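Local coordinates for protein putative transcriptional regulator (PDB 2PQQ) that probably acts as a cAMP-responsive, DNA-binding transcription factor, of which this chain is the N-terminal cyclic nucleotide-binding domain, at residues A[28-42]-A[91-105]. Numbering follows the deposited sequence. Where two conformers were deposited one is given.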
loop_
_atom_site.group_PDB
_atom_site.type_symbol
_atom_site.label_atom_id
_atom_site.label_comp_id
_atom_site.label_asym_id
_atom_site.label_seq_id
_atom_site.Cartn_x
_atom_site.Cartn_y
_atom_site.Cartn_z
HETATM N N MSE A 28 -21.535 -6.958 23.696
HETATM C CA MSE A 28 -22.102 -6.752 22.363
HETATM C C MSE A 28 -23.630 -6.787 22.341
HETATM O O MSE A 28 -24.267 -7.351 23.238
HETATM C CB MSE A 28 -21.533 -7.767 21.360
HETATM C CG MSE A 28 -20.034 -7.577 21.121
HETATM SE SE MSE A 28 -19.238 -9.029 20.082
HETATM C CE MSE A 28 -18.923 -7.994 18.447
ATOM N N SER A 29 -24.206 -6.165 21.317
ATOM C CA SER A 29 -25.646 -6.242 21.106
ATOM C C SER A 29 -26.017 -7.019 19.848
ATOM O O SER A 29 -25.273 -7.014 18.847
ATOM C CB SER A 29 -26.290 -4.853 21.140
ATOM O OG SER A 29 -25.408 -3.875 20.634
ATOM N N GLU A 30 -27.140 -7.731 19.928
ATOM C CA GLU A 30 -27.650 -8.545 18.835
ATOM C C GLU A 30 -28.379 -7.638 17.854
ATOM O O GLU A 30 -29.121 -6.753 18.263
ATOM C CB GLU A 30 -28.646 -9.578 19.368
ATOM C CG GLU A 30 -28.122 -11.000 19.450
ATOM C CD GLU A 30 -28.261 -11.726 18.119
ATOM O OE1 GLU A 30 -27.411 -11.484 17.221
ATOM O OE2 GLU A 30 -29.221 -12.534 17.978
ATOM N N VAL A 31 -28.134 -7.845 16.567
ATOM C CA VAL A 31 -28.856 -7.157 15.501
ATOM C C VAL A 31 -29.391 -8.253 14.544
ATOM O O VAL A 31 -28.690 -9.221 14.268
ATOM C CB VAL A 31 -27.924 -6.130 14.764
ATOM C CG1 VAL A 31 -28.643 -5.475 13.611
ATOM C CG2 VAL A 31 -27.416 -5.054 15.729
ATOM N N THR A 32 -30.631 -8.131 14.079
ATOM C CA THR A 32 -31.135 -9.061 13.064
ATOM C C THR A 32 -31.799 -8.289 11.928
ATOM O O THR A 32 -32.586 -7.371 12.150
ATOM C CB THR A 32 -32.044 -10.200 13.673
ATOM O OG1 THR A 32 -32.844 -10.828 12.650
ATOM C CG2 THR A 32 -32.950 -9.643 14.744
ATOM N N LEU A 33 -31.421 -8.644 10.711
ATOM C CA LEU A 33 -31.908 -7.990 9.522
ATOM C C LEU A 33 -32.731 -8.991 8.730
ATOM O O LEU A 33 -32.368 -10.153 8.666
ATOM C CB LEU A 33 -30.728 -7.559 8.656
ATOM C CG LEU A 33 -29.635 -6.690 9.230
ATOM C CD1 LEU A 33 -28.545 -6.506 8.176
ATOM C CD2 LEU A 33 -30.258 -5.378 9.621
ATOM N N ALA A 34 -33.833 -8.532 8.148
ATOM C CA ALA A 34 -34.525 -9.274 7.098
ATOM C C ALA A 34 -33.845 -8.996 5.758
ATOM O O ALA A 34 -33.160 -7.983 5.592
ATOM C CB ALA A 34 -35.986 -8.868 7.024
ATOM N N ARG A 35 -34.045 -9.886 4.800
ATOM C CA ARG A 35 -33.514 -9.708 3.448
ATOM C C ARG A 35 -33.931 -8.354 2.862
ATOM O O ARG A 35 -35.105 -7.953 2.946
ATOM C CB ARG A 35 -33.975 -10.864 2.556
ATOM C CG ARG A 35 -33.571 -10.762 1.094
ATOM C CD ARG A 35 -34.174 -11.907 0.271
ATOM N NE ARG A 35 -33.186 -12.942 -0.038
ATOM C CZ ARG A 35 -33.130 -14.149 0.523
ATOM N NH1 ARG A 35 -34.016 -14.519 1.438
ATOM N NH2 ARG A 35 -32.181 -15.001 0.155
ATOM N N GLY A 36 -32.968 -7.647 2.276
ATOM C CA GLY A 36 -33.220 -6.332 1.718
ATOM C C GLY A 36 -33.180 -5.204 2.746
ATOM O O GLY A 36 -33.289 -4.030 2.383
ATOM N N ASP A 37 -33.057 -5.547 4.028
ATOM C CA ASP A 37 -32.799 -4.543 5.071
ATOM C C ASP A 37 -31.426 -3.942 4.846
ATOM O O ASP A 37 -30.521 -4.641 4.392
ATOM C CB ASP A 37 -32.829 -5.169 6.467
ATOM C CG ASP A 37 -34.239 -5.250 7.056
ATOM O OD1 ASP A 37 -35.208 -4.876 6.376
ATOM O OD2 ASP A 37 -34.364 -5.686 8.224
ATOM N N THR A 38 -31.268 -2.655 5.153
ATOM C CA THR A 38 -29.953 -2.050 5.103
ATOM C C THR A 38 -29.384 -1.962 6.513
ATOM O O THR A 38 -30.054 -1.491 7.437
ATOM C CB THR A 38 -29.929 -0.651 4.422
ATOM O OG1 THR A 38 -30.234 0.361 5.388
ATOM C CG2 THR A 38 -30.903 -0.561 3.262
ATOM N N LEU A 39 -28.154 -2.452 6.677
ATOM C CA LEU A 39 -27.426 -2.336 7.947
ATOM C C LEU A 39 -27.049 -0.882 8.261
ATOM O O LEU A 39 -27.207 -0.384 9.399
ATOM C CB LEU A 39 -26.149 -3.189 7.894
ATOM C CG LEU A 39 -25.296 -3.286 9.154
ATOM C CD1 LEU A 39 -26.119 -3.877 10.293
ATOM C CD2 LEU A 39 -24.069 -4.142 8.891
ATOM N N PHE A 40 -26.452 -0.234 7.280
ATOM C CA PHE A 40 -26.217 1.191 7.349
ATOM C C PHE A 40 -26.098 1.719 5.940
ATOM O O PHE A 40 -25.916 0.949 5.001
ATOM C CB PHE A 40 -24.967 1.550 8.207
ATOM C CG PHE A 40 -23.712 0.760 7.844
ATOM C CD1 PHE A 40 -23.228 -0.228 8.700
ATOM C CD2 PHE A 40 -23.028 1.007 6.653
ATOM C CE1 PHE A 40 -22.062 -0.942 8.385
ATOM C CE2 PHE A 40 -21.883 0.299 6.327
ATOM C CZ PHE A 40 -21.404 -0.693 7.180
ATOM N N HIS A 41 -26.234 3.033 5.788
ATOM C CA HIS A 41 -26.124 3.669 4.484
ATOM C C HIS A 41 -24.781 4.336 4.350
ATOM O O HIS A 41 -24.296 4.920 5.309
ATOM C CB HIS A 41 -27.204 4.741 4.323
ATOM C CG HIS A 41 -28.572 4.187 4.081
ATOM N ND1 HIS A 41 -29.477 3.966 5.097
ATOM C CD2 HIS A 41 -29.180 3.783 2.941
ATOM C CE1 HIS A 41 -30.595 3.479 4.592
ATOM N NE2 HIS A 41 -30.438 3.347 3.285
ATOM N N GLU A 42 -24.195 4.304 3.159
ATOM C CA GLU A 42 -22.981 5.085 2.912
ATOM C C GLU A 42 -23.203 6.557 3.289
ATOM O O GLU A 42 -24.246 7.148 2.956
ATOM C CB GLU A 42 -22.559 4.947 1.451
ATOM C CG GLU A 42 -21.272 5.656 1.085
ATOM C CD GLU A 42 -21.001 5.640 -0.401
ATOM O OE1 GLU A 42 -21.724 4.945 -1.173
ATOM O OE2 GLU A 42 -20.062 6.346 -0.804
ATOM N N ARG A 91 -19.704 6.205 7.268
ATOM C CA ARG A 91 -19.615 4.957 6.493
ATOM C C ARG A 91 -19.223 5.218 5.035
ATOM O O ARG A 91 -19.713 6.167 4.398
ATOM C CB ARG A 91 -20.920 4.167 6.544
ATOM C CG ARG A 91 -21.362 3.784 7.926
ATOM C CD ARG A 91 -20.396 2.803 8.580
ATOM N NE ARG A 91 -20.976 2.249 9.806
ATOM C CZ ARG A 91 -20.299 1.540 10.707
ATOM N NH1 ARG A 91 -19.007 1.302 10.545
ATOM N NH2 ARG A 91 -20.919 1.091 11.787
ATOM N N THR A 92 -18.339 4.374 4.528
ATOM C CA THR A 92 -17.821 4.502 3.161
ATOM C C THR A 92 -18.592 3.568 2.221
ATOM O O THR A 92 -18.435 3.634 1.004
ATOM C CB THR A 92 -16.315 4.162 3.108
ATOM O OG1 THR A 92 -16.103 2.891 3.725
ATOM C CG2 THR A 92 -15.491 5.191 3.856
ATOM N N ALA A 93 -19.447 2.728 2.795
ATOM C CA ALA A 93 -20.298 1.830 2.021
ATOM C C ALA A 93 -21.707 1.642 2.615
ATOM O O ALA A 93 -21.943 1.932 3.790
ATOM C CB ALA A 93 -19.614 0.477 1.861
ATOM N N THR A 94 -22.637 1.163 1.779
ATOM C CA THR A 94 -23.943 0.697 2.236
ATOM C C THR A 94 -23.887 -0.824 2.410
ATOM O O THR A 94 -23.309 -1.520 1.596
ATOM C CB THR A 94 -25.057 1.094 1.235
ATOM O OG1 THR A 94 -25.126 2.522 1.175
ATOM C CG2 THR A 94 -26.424 0.551 1.677
ATOM N N GLY A 95 -24.455 -1.319 3.503
ATOM C CA GLY A 95 -24.502 -2.736 3.761
ATOM C C GLY A 95 -25.943 -3.149 3.637
ATOM O O GLY A 95 -26.803 -2.600 4.312
ATOM N N THR A 96 -26.194 -4.092 2.737
ATOM C CA THR A 96 -27.535 -4.577 2.454
ATOM C C THR A 96 -27.619 -6.091 2.706
ATOM O O THR A 96 -26.806 -6.853 2.222
ATOM C CB THR A 96 -27.929 -4.222 1.017
ATOM O OG1 THR A 96 -27.898 -2.796 0.881
ATOM C CG2 THR A 96 -29.327 -4.732 0.664
ATOM N N ALA A 97 -28.595 -6.494 3.502
ATOM C CA ALA A 97 -28.801 -7.891 3.835
ATOM C C ALA A 97 -29.256 -8.628 2.572
ATOM O O ALA A 97 -30.225 -8.230 1.912
ATOM C CB ALA A 97 -29.848 -8.031 4.951
ATOM N N LEU A 98 -28.543 -9.683 2.214
ATOM C CA LEU A 98 -28.964 -10.516 1.077
ATOM C C LEU A 98 -29.865 -11.648 1.507
ATOM O O LEU A 98 -30.544 -12.289 0.670
ATOM C CB LEU A 98 -27.755 -11.102 0.364
ATOM C CG LEU A 98 -26.856 -10.058 -0.259
ATOM C CD1 LEU A 98 -25.493 -10.695 -0.583
ATOM C CD2 LEU A 98 -27.532 -9.448 -1.499
ATOM N N THR A 99 -29.852 -11.913 2.810
ATOM C CA THR A 99 -30.624 -12.996 3.408
ATOM C C THR A 99 -31.108 -12.509 4.768
ATOM O O THR A 99 -30.931 -11.337 5.121
ATOM C CB THR A 99 -29.737 -14.246 3.652
ATOM O OG1 THR A 99 -28.646 -13.880 4.504
ATOM C CG2 THR A 99 -29.166 -14.784 2.363
ATOM N N GLU A 100 -31.735 -13.401 5.527
ATOM C CA GLU A 100 -31.870 -13.210 6.958
ATOM C C GLU A 100 -30.451 -13.111 7.508
ATOM O O GLU A 100 -29.613 -13.966 7.229
ATOM C CB GLU A 100 -32.585 -14.397 7.603
ATOM C CG GLU A 100 -32.823 -14.213 9.096
ATOM C CD GLU A 100 -32.362 -15.396 9.916
ATOM O OE1 GLU A 100 -33.060 -16.442 9.934
ATOM O OE2 GLU A 100 -31.301 -15.270 10.563
ATOM N N VAL A 101 -30.172 -12.048 8.253
ATOM C CA VAL A 101 -28.849 -11.861 8.835
ATOM C C VAL A 101 -28.949 -11.620 10.344
ATOM O O VAL A 101 -29.850 -10.926 10.814
ATOM C CB VAL A 101 -28.084 -10.662 8.192
ATOM C CG1 VAL A 101 -26.663 -10.549 8.752
ATOM C CG2 VAL A 101 -28.033 -10.797 6.654
ATOM N N LYS A 102 -28.014 -12.198 11.084
ATOM C CA LYS A 102 -27.811 -11.848 12.483
ATOM C C LYS A 102 -26.365 -11.417 12.647
ATOM O O LYS A 102 -25.456 -11.964 11.987
ATOM C CB LYS A 102 -28.137 -13.025 13.400
ATOM C CG LYS A 102 -29.623 -13.337 13.502
ATOM C CD LYS A 102 -29.891 -14.540 14.412
ATOM C CE LYS A 102 -31.280 -15.132 14.196
ATOM N NZ LYS A 102 -32.388 -14.168 14.525
ATOM N N LEU A 103 -26.171 -10.403 13.491
ATOM C CA LEU A 103 -24.860 -9.824 13.757
ATOM C C LEU A 103 -24.719 -9.513 15.248
ATOM O O LEU A 103 -25.720 -9.348 15.952
ATOM C CB LEU A 103 -24.653 -8.505 12.989
ATOM C CG LEU A 103 -25.100 -8.334 11.531
ATOM C CD1 LEU A 103 -26.418 -7.610 11.495
ATOM C CD2 LEU A 103 -24.070 -7.541 10.773
ATOM N N LEU A 104 -23.476 -9.418 15.703
ATOM C CA LEU A 104 -23.188 -8.892 17.034
ATOM C C LEU A 104 -22.460 -7.572 16.828
ATOM O O LEU A 104 -21.540 -7.516 16.026
ATOM C CB LEU A 104 -22.300 -9.877 17.790
ATOM C CG LEU A 104 -23.063 -11.126 18.250
ATOM C CD1 LEU A 104 -22.099 -12.168 18.836
ATOM C CD2 LEU A 104 -24.154 -10.749 19.254
ATOM N N ALA A 105 -22.863 -6.529 17.531
ATOM C CA ALA A 105 -22.287 -5.198 17.321
ATOM C C ALA A 105 -21.548 -4.712 18.555
ATOM O O ALA A 105 -22.019 -4.908 19.679
ATOM C CB ALA A 105 -23.400 -4.217 16.968
#
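The shortest polar bond between the segments runs from L39 N to G95 O, 2.7 Å long but bent, with an N-H...O angle of 143°. The one side-chain hydrogen bond across them is nearly straight, E42 N to T94 OG1 at 2.8 Å. With OG1 anti to its own carbonyl carbon (chi1 -63°), T94 offers it to E42 while CG2 rests on F40 O. Beside it one face of the F40 ring carries R91. R91 CD makes a CH-pi contact 3.7 Å from the F40 centroid, almost on the normal. R91 CZ lies 4.2 Å from that centroid, a cation-pi contact with the planes 22° apart. A93 O meets the ring edge in plane. R91 NH2 also donates to R48 O, so stack and bond together restrict how the guanidinium can turn. Replacing F40 by an alanine would remove the ring face, which is likely to leave R91 CD and the guanidinium without their stacking partner and the group less restrained, R48 O notwithstanding. Paired backbone bonds link S29, V31 and L33 to A105, L103 and V101 in antiparallel register; L103 CD1 packs 3.7 Å from V31 CG1, and L39 CD2 meets L103 CD2 tip to tip at 3.9 Å. The type II turn 34-37 is pinned by G36 N to A97 O, 2.8 Å. Two backbone ladders thus set the register within adjoining sheets of the cyclic nucleotide-binding beta-roll, while the corner at L39 and its apolar contact with L103 join them.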